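Local coordinates for polycyclic ketone monooxygenase (Myceliophthora thermophila, PDB 5MQ6), which uses FAD and NADPH to insert one oxygen atom beside the carbonyl of ketones, notably bulky polycyclic ones, giving esters or lactones, at residues E550-V553 against Q554-T558; V569-S573 against E574-A578. All coordinates share one frame; numbering follows the deposited sequence.

Contact 1: E550-V553 against Q554-T558; sequences EHIV and QVIKT
Gln554 N, Val555 N, Ile556 N and Lys557 N each donate to the carbonyl four residues back, on Glu550, His551, Ile552 and Val553. The bonds make one unbroken run of alpha helix through 550-558. Lys557 N to Val553 O is the shortest, at 2.7 Å.

The side chains meet one turn apart. Val555 CG2 lies over one face of the His551 imidazole, 4.0 Å from the ring centroid and 21° off the ring normal. It sits towards the rim, with Val555 CG2 closest to His551 CE1 at 3.7 Å. The ring reaches this methyl because CG is anti to the backbone N (chi1 -176°). His551 ND1 is hydrogen-bonded to Arg641 of helix 630-641. Ile552 and Ile556 lie side by side and point the same way, with Ile552 CG2 3.9 Å from Ile556 CD1. Both also touch Phe528. Glu550 CG lies 4.1 Å from Gln554 CG. The Glu550 carboxylate forms a salt bridge with Arg330. Thr558 OG1 donates to Gln554 O at 2.9 Å, from the opposite face of that carbonyl to Thr558 N.

This is the i to i+4 packing of an amphipathic helix. Helix 541-562 sets Ile552 and Val553 against helix 88-99, which begins within what is probably the glycine-rich GxGxxG turn of an FAD-binding Rossmann fold. The side chain of Ile552 is about 11 Å from the FAD.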
loop_
_atom_site.group_PDB
_atom_site.type_symbol
_atom_site.label_atom_id
_atom_site.label_comp_id
_atom_site.label_asym_id
_atom_site.label_seq_id
_atom_site.Cartn_x
_atom_site.Cartn_y
_atom_site.Cartn_z
ATOM N N GLU A 550 -6.187 -16.052 -3.312
ATOM C CA GLU A 550 -7.112 -17.184 -3.488
ATOM C C GLU A 550 -7.496 -17.399 -4.954
ATOM O O GLU A 550 -7.497 -18.539 -5.424
ATOM C CB GLU A 550 -8.401 -16.981 -2.762
ATOM C CG GLU A 550 -9.386 -18.151 -2.928
ATOM C CD GLU A 550 -10.650 -17.922 -2.165
ATOM O OE1 GLU A 550 -11.396 -16.961 -2.441
ATOM O OE2 GLU A 550 -10.927 -18.712 -1.277
ATOM N N HIS A 551 -7.855 -16.332 -5.678
ATOM C CA HIS A 551 -8.185 -16.543 -7.072
ATOM C C HIS A 551 -7.000 -17.119 -7.872
ATOM O O HIS A 551 -7.175 -18.045 -8.658
ATOM C CB HIS A 551 -8.576 -15.186 -7.672
ATOM C CG HIS A 551 -9.035 -15.262 -9.067
ATOM N ND1 HIS A 551 -10.107 -16.048 -9.466
ATOM C CD2 HIS A 551 -8.546 -14.686 -10.181
ATOM C CE1 HIS A 551 -10.257 -15.944 -10.774
ATOM N NE2 HIS A 551 -9.316 -15.128 -11.229
ATOM N N ILE A 552 -5.824 -16.502 -7.718
ATOM C CA ILE A 552 -4.644 -16.907 -8.470
ATOM C C ILE A 552 -4.362 -18.410 -8.196
ATOM O O ILE A 552 -4.162 -19.215 -9.122
ATOM C CB ILE A 552 -3.446 -15.999 -8.128
ATOM C CG1 ILE A 552 -3.713 -14.604 -8.726
ATOM C CG2 ILE A 552 -2.152 -16.589 -8.702
ATOM C CD1 ILE A 552 -2.793 -13.483 -8.281
ATOM N N VAL A 553 -4.336 -18.789 -6.921
ATOM C CA VAL A 553 -3.942 -20.174 -6.523
ATOM C C VAL A 553 -5.006 -21.159 -7.000
ATOM O O VAL A 553 -4.694 -22.304 -7.489
ATOM C CB VAL A 553 -3.633 -20.291 -4.998
ATOM C CG1 VAL A 553 -3.489 -21.742 -4.613
ATOM C CG2 VAL A 553 -2.326 -19.530 -4.679
ATOM N N GLN A 554 -6.281 -20.730 -6.946
ATOM C CA GLN A 554 -7.327 -21.601 -7.435
ATOM C C GLN A 554 -7.325 -21.797 -8.983
ATOM O O GLN A 554 -7.595 -22.895 -9.462
ATOM C CB GLN A 554 -8.702 -21.158 -6.920
ATOM C CG GLN A 554 -8.819 -21.349 -5.428
ATOM C CD GLN A 554 -8.728 -22.821 -5.015
ATOM O OE1 GLN A 554 -9.358 -23.664 -5.627
ATOM N NE2 GLN A 554 -7.949 -23.122 -4.033
ATOM N N VAL A 555 -7.007 -20.743 -9.747
ATOM C CA VAL A 555 -6.873 -20.863 -11.186
ATOM C C VAL A 555 -5.730 -21.812 -11.537
ATOM O O VAL A 555 -5.829 -22.683 -12.454
ATOM C CB VAL A 555 -6.621 -19.484 -11.786
ATOM C CG1 VAL A 555 -6.047 -19.560 -13.202
ATOM C CG2 VAL A 555 -7.937 -18.691 -11.780
ATOM N N ILE A 556 -4.605 -21.611 -10.829
ATOM C CA ILE A 556 -3.470 -22.498 -11.037
ATOM C C ILE A 556 -3.815 -23.975 -10.660
ATOM O O ILE A 556 -3.423 -24.947 -11.364
ATOM C CB ILE A 556 -2.238 -22.005 -10.204
ATOM C CG1 ILE A 556 -1.695 -20.702 -10.862
ATOM C CG2 ILE A 556 -1.155 -23.107 -10.119
ATOM C CD1 ILE A 556 -0.701 -19.977 -9.929
ATOM N N LYS A 557 -4.476 -24.146 -9.515
ATOM C CA LYS A 557 -4.957 -25.478 -9.096
ATOM C C LYS A 557 -5.806 -26.172 -10.166
ATOM O O LYS A 557 -5.565 -27.371 -10.528
ATOM C CB LYS A 557 -5.661 -25.394 -7.761
ATOM C CG LYS A 557 -6.016 -26.753 -7.196
ATOM C CD LYS A 557 -6.885 -26.504 -5.975
ATOM C CE LYS A 557 -7.010 -27.734 -5.135
ATOM N NZ LYS A 557 -7.563 -28.786 -5.997
ATOM N N THR A 558 -6.729 -25.410 -10.718
ATOM C CA THR A 558 -7.570 -25.881 -11.782
ATOM C C THR A 558 -6.774 -26.316 -12.985
ATOM O O THR A 558 -6.982 -27.375 -13.505
ATOM C CB THR A 558 -8.600 -24.834 -12.208
ATOM O OG1 THR A 558 -9.363 -24.487 -11.066
ATOM C CG2 THR A 558 -9.578 -25.344 -13.251
#

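Contact 2: V569-S573 against E574-A578; sequences VEVTS and EAEEA
The hydroxyl of Thr572 and the backbone N of Ala575 meet at the polar centre of this strand-to-helix turn. Thr572 is the N-cap of helix 573-585. Its OG1 accepts from Ala575 N at 3.1 Å, with an N-H...O angle of 152°. The hydroxyl lies between the backbone N and the carbonyl carbon of its own residue (chi1 61°), and this turns it to the first turn of the helix. Thr572 OG1 is also hydrogen-bonded to Gly648 O, so the cap is tied to the chain just before strand 649-653.

Two backbone bonds start the helix. Glu576 N donates to Thr572 O at 3.1 Å and is almost straight, at 173°. Glu577 N donates to Ser573 O at 2.9 Å and is more bent.

The apolar part is a single pair, Val571 CG2 and Ala575 CB at 3.9 Å. Separately, a methyl lies beside a carboxylate: Val571 CG1 is 4.0 Å from Glu576 OE1, and the two side chains cross at about a right angle.

The acidic groups find partners beyond the turn. The buried Glu576 carboxylate forms a salt bridge with Lys507 and takes hydrogen bonds from Asn522 N and Ser521 OG, while Glu577 has a hydrogen bond with His511 NE2 and a salt bridge with Arg622.

A valine in place of Thr572 would probably leave Ala575 N without its capping acceptor and Gly648 O without the hydroxyl bond.

The chemistry implies a helix start closed by a hydroxyl. The buried carboxylate of Glu576 is probably balanced by Lys507, and perhaps also by the nearby helix N-terminus.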
loop_
_atom_site.group_PDB
_atom_site.type_symbol
_atom_site.label_atom_id
_atom_site.label_comp_id
_atom_site.label_asym_id
_atom_site.label_seq_id
_atom_site.Cartn_x
_atom_site.Cartn_y
_atom_site.Cartn_z
ATOM N N VAL A 569 -0.266 -21.814 -18.538
ATOM C CA VAL A 569 -1.496 -21.117 -18.405
ATOM C C VAL A 569 -1.309 -19.714 -18.857
ATOM O O VAL A 569 -0.507 -18.981 -18.257
ATOM C CB VAL A 569 -1.875 -21.002 -16.903
ATOM C CG1 VAL A 569 -3.225 -20.332 -16.780
ATOM C CG2 VAL A 569 -1.939 -22.351 -16.289
ATOM N N GLU A 570 -2.100 -19.279 -19.844
ATOM C CA GLU A 570 -1.872 -17.966 -20.480
ATOM C C GLU A 570 -3.181 -17.382 -20.896
ATOM O O GLU A 570 -3.921 -18.017 -21.642
ATOM C CB GLU A 570 -1.005 -18.075 -21.749
ATOM C CG GLU A 570 -0.526 -16.710 -22.184
ATOM C CD GLU A 570 0.425 -16.697 -23.358
ATOM O OE1 GLU A 570 0.841 -17.757 -23.809
ATOM O OE2 GLU A 570 0.750 -15.610 -23.829
ATOM N N VAL A 571 -3.514 -16.216 -20.364
ATOM C CA VAL A 571 -4.758 -15.549 -20.811
ATOM C C VAL A 571 -4.657 -15.183 -22.337
ATOM O O VAL A 571 -3.567 -14.790 -22.845
ATOM C CB VAL A 571 -5.109 -14.305 -20.006
ATOM C CG1 VAL A 571 -4.105 -13.177 -20.156
ATOM C CG2 VAL A 571 -6.520 -13.778 -20.371
ATOM N N THR A 572 -5.775 -15.271 -23.023
ATOM C CA THR A 572 -5.749 -14.855 -24.443
ATOM C C THR A 572 -5.865 -13.314 -24.621
ATOM O O THR A 572 -6.366 -12.603 -23.759
ATOM C CB THR A 572 -6.881 -15.512 -25.225
ATOM O OG1 THR A 572 -8.102 -15.103 -24.662
ATOM C CG2 THR A 572 -6.813 -17.050 -25.135
ATOM N N SER A 573 -5.449 -12.800 -25.742
ATOM C CA SER A 573 -5.564 -11.347 -26.028
ATOM C C SER A 573 -7.023 -10.935 -26.046
ATOM O O SER A 573 -7.352 -9.879 -25.571
ATOM C CB SER A 573 -4.853 -10.907 -27.342
ATOM O OG SER A 573 -5.293 -11.735 -28.365
ATOM N N GLU A 574 -7.869 -11.833 -26.562
ATOM C CA GLU A 574 -9.337 -11.646 -26.615
ATOM C C GLU A 574 -9.927 -11.462 -25.291
ATOM O O GLU A 574 -10.775 -10.619 -25.157
ATOM C CB GLU A 574 -10.092 -12.880 -27.176
ATOM C CG GLU A 574 -10.298 -12.748 -28.621
ATOM C CD GLU A 574 -10.181 -14.058 -29.295
ATOM O OE1 GLU A 574 -10.928 -14.977 -28.866
ATOM O OE2 GLU A 574 -9.332 -14.154 -30.218
ATOM N N ALA A 575 -9.561 -12.337 -24.356
ATOM C CA ALA A 575 -10.178 -12.337 -23.002
ATOM C C ALA A 575 -9.693 -11.099 -22.229
ATOM O O ALA A 575 -10.502 -10.390 -21.618
ATOM C CB ALA A 575 -9.871 -13.601 -22.262
ATOM N N GLU A 576 -8.411 -10.753 -22.322
ATOM C CA GLU A 576 -7.910 -9.551 -21.644
ATOM C C GLU A 576 -8.481 -8.252 -22.229
ATOM O O GLU A 576 -8.664 -7.205 -21.536
ATOM C CB GLU A 576 -6.406 -9.571 -21.598
ATOM C CG GLU A 576 -5.689 -9.049 -22.820
ATOM C CD GLU A 576 -4.182 -9.043 -22.669
ATOM O OE1 GLU A 576 -3.661 -9.486 -21.607
ATOM O OE2 GLU A 576 -3.480 -8.614 -23.654
ATOM N N GLU A 577 -8.744 -8.292 -23.526
ATOM C CA GLU A 577 -9.278 -7.135 -24.177
ATOM C C GLU A 577 -10.773 -6.934 -23.845
ATOM O O GLU A 577 -11.200 -5.830 -23.594
ATOM C CB GLU A 577 -9.018 -7.243 -25.672
ATOM C CG GLU A 577 -9.071 -5.914 -26.339
ATOM C CD GLU A 577 -7.909 -5.031 -26.035
ATOM O OE1 GLU A 577 -6.900 -5.421 -25.407
ATOM O OE2 GLU A 577 -8.016 -3.896 -26.459
ATOM N N ALA A 578 -11.544 -7.999 -23.765
ATOM C CA ALA A 578 -12.880 -7.910 -23.270
ATOM C C ALA A 578 -12.919 -7.328 -21.837
ATOM O O ALA A 578 -13.755 -6.501 -21.507
ATOM C CB ALA A 578 -13.519 -9.296 -23.326
#

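Contact 1 is the more buried of the two, with five of its eight touching residues buried. Contact 2 is partly buried, with Ser573 and Glu574 exposed. Contact 1 lies within a single helix, 541-562, whereas contact 2 joins strand 567-571 to helix 573-585. They follow in series along the chain. Their centres are 16 Å apart, and their nearest atoms, about 5 Å apart, do not touch. Contact 1 combines helical backbone bonds with largely apolar packing; Ile552 and Val553 face helix 88-99, while His551 faces helix 630-641. Contact 2 lies away from the annotated sites and relies on a hydroxyl cap, with acidic side chains tying its helix to neighbouring residues.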